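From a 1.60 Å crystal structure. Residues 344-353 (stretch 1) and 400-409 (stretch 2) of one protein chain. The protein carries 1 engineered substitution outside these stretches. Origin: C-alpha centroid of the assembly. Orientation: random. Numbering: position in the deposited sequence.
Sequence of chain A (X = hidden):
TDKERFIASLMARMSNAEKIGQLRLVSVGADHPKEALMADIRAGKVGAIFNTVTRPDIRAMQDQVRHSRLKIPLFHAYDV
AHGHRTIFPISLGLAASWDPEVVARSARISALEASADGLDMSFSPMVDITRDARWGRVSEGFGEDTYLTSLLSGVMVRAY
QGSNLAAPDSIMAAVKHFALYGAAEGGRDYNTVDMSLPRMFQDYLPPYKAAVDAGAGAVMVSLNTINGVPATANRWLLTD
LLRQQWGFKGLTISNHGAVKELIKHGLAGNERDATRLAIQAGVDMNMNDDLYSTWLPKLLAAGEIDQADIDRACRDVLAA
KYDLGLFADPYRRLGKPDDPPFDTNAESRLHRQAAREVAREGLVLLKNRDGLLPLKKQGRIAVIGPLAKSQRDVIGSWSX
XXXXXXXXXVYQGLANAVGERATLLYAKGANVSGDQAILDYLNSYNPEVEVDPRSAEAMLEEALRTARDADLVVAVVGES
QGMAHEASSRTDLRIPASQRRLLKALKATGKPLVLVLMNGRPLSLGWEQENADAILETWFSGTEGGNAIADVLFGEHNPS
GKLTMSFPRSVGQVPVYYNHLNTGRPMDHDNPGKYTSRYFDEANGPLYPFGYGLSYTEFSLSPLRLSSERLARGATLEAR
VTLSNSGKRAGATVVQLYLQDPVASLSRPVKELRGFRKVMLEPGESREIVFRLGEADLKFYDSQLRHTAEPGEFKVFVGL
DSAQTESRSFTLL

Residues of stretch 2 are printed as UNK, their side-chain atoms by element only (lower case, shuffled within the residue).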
# COMPACT_ATOMS: atom_id res chain seq x y z
N THR A 344 38.93 14.15 20.85
CA THR A 344 37.46 14.20 20.68
C THR A 344 36.87 12.83 21.06
O THR A 344 35.80 12.79 21.68
CB THR A 344 37.07 14.66 19.28
OG1 THR A 344 37.36 16.06 19.21
CG2 THR A 344 35.59 14.46 19.01
N ASN A 345 37.59 11.76 20.78
CA ASN A 345 37.05 10.39 20.94
C ASN A 345 37.56 9.75 22.23
O ASN A 345 37.45 8.51 22.37
CB ASN A 345 37.39 9.56 19.72
CG ASN A 345 36.68 10.07 18.49
OD1 ASN A 345 37.34 10.40 17.49
ND2 ASN A 345 35.36 10.17 18.57
N ALA A 346 38.07 10.54 23.17
CA ALA A 346 38.52 9.96 24.46
C ALA A 346 37.40 9.16 25.12
O ALA A 346 36.24 9.62 25.21
CB ALA A 346 39.00 11.03 25.41
N GLU A 347 37.77 8.05 25.76
CA GLU A 347 36.85 7.24 26.58
C GLU A 347 36.16 8.07 27.64
O GLU A 347 34.99 7.82 27.93
CB GLU A 347 37.59 6.16 27.36
CG GLU A 347 37.62 4.88 26.65
CD GLU A 347 36.27 4.21 26.37
OE1 GLU A 347 35.40 4.01 27.30
OE2 GLU A 347 36.20 3.79 25.29
N SER A 348 36.88 9.01 28.28
CA SER A 348 36.31 9.76 29.40
C SER A 348 35.22 10.69 28.91
O SER A 348 34.50 11.21 29.79
CB SER A 348 37.36 10.56 30.15
OG SER A 348 37.97 11.44 29.24
N ARG A 349 35.07 10.90 27.60
CA ARG A 349 34.02 11.82 27.09
C ARG A 349 32.77 11.00 26.70
O ARG A 349 31.74 11.60 26.30
CB ARG A 349 34.55 12.58 25.87
CG ARG A 349 35.76 13.44 26.20
CD ARG A 349 36.15 14.32 25.05
NE ARG A 349 35.27 15.46 24.94
CZ ARG A 349 34.60 15.86 23.85
NH1 ARG A 349 34.60 15.17 22.73
NH2 ARG A 349 33.89 16.98 23.88
N LEU A 350 32.84 9.67 26.79
CA LEU A 350 31.64 8.82 26.52
C LEU A 350 30.75 8.72 27.75
O LEU A 350 31.09 9.19 28.89
CB LEU A 350 32.07 7.44 26.07
CG LEU A 350 32.83 7.36 24.76
CD1 LEU A 350 33.26 5.94 24.52
CD2 LEU A 350 32.01 7.84 23.56
N HIS A 351 29.56 8.18 27.53
CA HIS A 351 28.52 8.00 28.56
C HIS A 351 28.07 6.54 28.49
O HIS A 351 26.86 6.30 28.21
CB HIS A 351 27.39 9.01 28.42
CG HIS A 351 27.83 10.41 28.66
ND1 HIS A 351 28.44 11.17 27.68
CD2 HIS A 351 27.83 11.14 29.80
CE1 HIS A 351 28.81 12.34 28.21
NE2 HIS A 351 28.46 12.34 29.52
N ARG A 352 28.99 5.62 28.77
CA ARG A 352 28.67 4.18 28.58
C ARG A 352 27.61 3.73 29.58
O ARG A 352 26.82 2.87 29.20
CB ARG A 352 29.90 3.29 28.65
CG ARG A 352 30.88 3.50 27.52
CD ARG A 352 32.03 2.56 27.65
NE ARG A 352 33.02 2.69 26.61
CZ ARG A 352 32.94 2.15 25.41
NH1 ARG A 352 31.89 1.43 25.09
NH2 ARG A 352 33.89 2.31 24.50
N GLN A 353 27.62 4.20 30.83
CA GLN A 353 26.60 3.73 31.77
C GLN A 353 25.21 4.10 31.23
O GLN A 353 24.32 3.25 31.28
CB GLN A 353 26.77 4.32 33.17
CG GLN A 353 25.69 3.79 34.11
CD GLN A 353 25.68 4.36 35.51
OE1 GLN A 353 24.92 3.90 36.37
NE2 GLN A 353 26.48 5.39 35.73
N UNK A 400 25.86 8.84 13.42
CA UNK A 400 26.48 10.14 13.77
C UNK A 400 28.01 9.95 13.92
O UNK A 400 28.61 9.39 13.02
c UNK A 400 25.81 10.70 15.02
N UNK A 401 28.59 10.42 15.01
CA UNK A 401 30.05 10.36 15.24
C UNK A 401 30.43 9.11 16.01
O UNK A 401 31.58 9.02 16.50
c UNK A 401 30.51 11.60 15.93
N UNK A 402 29.53 8.13 16.12
CA UNK A 402 29.89 6.86 16.77
C UNK A 402 31.05 6.19 16.08
O UNK A 402 31.10 6.11 14.83
N UNK A 403 31.91 5.61 16.90
CA UNK A 403 33.12 4.91 16.43
C UNK A 403 32.87 3.42 16.57
O UNK A 403 32.79 2.93 17.71
c UNK A 403 34.48 6.86 17.29
c UNK A 403 34.31 5.35 17.30
c UNK A 403 35.57 4.67 16.85
N UNK A 404 32.80 2.66 15.47
CA UNK A 404 32.57 1.22 15.60
C UNK A 404 33.58 0.54 16.54
O UNK A 404 33.20 -0.30 17.32
c UNK A 404 32.69 0.72 14.16
c UNK A 404 32.20 1.88 13.34
c UNK A 404 32.77 3.10 14.06
N UNK A 405 34.85 0.92 16.49
CA UNK A 405 35.85 0.24 17.36
C UNK A 405 35.56 0.45 18.85
O UNK A 405 36.04 -0.37 19.66
c UNK A 405 39.51 4.07 19.12
c UNK A 405 37.83 1.86 17.69
n UNK A 405 39.49 3.18 20.11
c UNK A 405 39.28 2.27 17.40
n UNK A 405 39.44 3.67 17.84
n UNK A 405 39.62 5.35 19.41
c UNK A 405 37.28 0.65 16.96
N UNK A 406 34.72 1.41 19.25
CA UNK A 406 34.39 1.64 20.65
C UNK A 406 33.17 0.81 21.06
O UNK A 406 32.84 0.83 22.24
c UNK A 406 35.46 3.92 20.83
n UNK A 406 36.22 5.92 21.86
c UNK A 406 35.29 5.39 21.09
o UNK A 406 34.30 6.04 20.69
c UNK A 406 34.17 3.13 20.92
N UNK A 407 32.50 0.18 20.09
CA UNK A 407 31.23 -0.54 20.37
C UNK A 407 31.48 -1.94 20.95
O UNK A 407 32.47 -2.62 20.60
c UNK A 407 30.39 -0.59 19.13
N UNK A 408 30.54 -2.39 21.78
CA UNK A 408 30.58 -3.74 22.39
C UNK A 408 29.73 -4.68 21.54
O UNK A 408 28.49 -4.51 21.52
c UNK A 408 30.23 -5.09 24.46
c UNK A 408 30.12 -3.70 23.84
c UNK A 408 30.85 -2.66 24.66
N UNK A 409 30.35 -5.64 20.88
CA UNK A 409 29.62 -6.68 20.13
C UNK A 409 28.86 -7.64 21.06
O UNK A 409 29.09 -7.69 22.27
c UNK A 409 31.38 -6.61 18.30
c UNK A 409 30.54 -7.48 19.22
o UNK A 409 31.37 -8.27 20.09
O HOH W 1 34.11 8.83 20.66
O HOH W 2 33.80 10.40 16.33

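Position 400 carries one side-chain carbon. It lies out of reach of stretch 1. A lone CB means alanine, Ala-400.

Position 401 also has a single carbon, CB, directed toward stretch 1 and 5.7 Å from Asn-345 ND2. Its backbone O accepts a hydrogen bond from water 2 at 2.6 Å, and the same water accepts one from Asn-345 ND2 at 2.7 Å. This is Ala-401.

Position 402 has no side-chain atoms and is therefore Gly-402. It makes no contact.

Position 403 has three carbons, one carrying the other two. The branch begins at CB, which points toward stretch 1. One terminal carbon packs against the amide of Asn-345. This is Val-403, and its CG2 lies 3.7 Å from Asn-345 ND2.

Position 404 has three carbons closing a ring onto the backbone N. That is proline, Pro-404, and it is out of reach.

Position 405 has three carbons, a nitrogen, then a carbon bearing two more nitrogens. The guanidinium identifies Arg-405. Its CB points sideways; Arg-405 NH2 comes nearest, 4.8 Å from Asn-345 CB.

Position 406 has three carbons, the third carrying one oxygen and one nitrogen. CB points toward stretch 1, and the side chain ends in an amide beside the backbone of Asn-345. This is Gln-406. NE2 donates to Asn-345 O at 2.9 Å. Water 1 donates to OE1 at 2.8 Å and accepts from Asn-345 ND2 at 2.8 Å. OE1 also lies 4.0 Å from Leu-350 CD1.

Position 407 has one carbon, pointing away. It is Ala-407.

Position 408 has three carbons, again branched at CB, which points toward stretch 1. This is Val-408, with CG2 4.2 Å from Arg-352 NH1.

Position 409 has one carbon carrying an oxygen and a carbon. The hydroxyl marks Thr-409. It is out of reach of stretch 1 and sits at an N-cap position, its side chain capping a backbone N just past the stretch.

The contact centres on Gln-406, which has the largest covered area. Its side-chain amide holds Asn-345 both directly and through water 1. Its backbone O accepts from Arg-352 NH2 at 2.9 Å and from Arg-352 NH1 at 3.1 Å, lying near the plane of the guanidinium at its edge. Glu-347 steadies that guanidinium within stretch 1: Arg-352 NE reaches Glu-347 OE1 at 2.8 Å in a salt bridge. Polar bonds thus dominate, with Val-403 and Val-408 adding packing.

Stretch 2 (400-409) AAGVPRQAVT
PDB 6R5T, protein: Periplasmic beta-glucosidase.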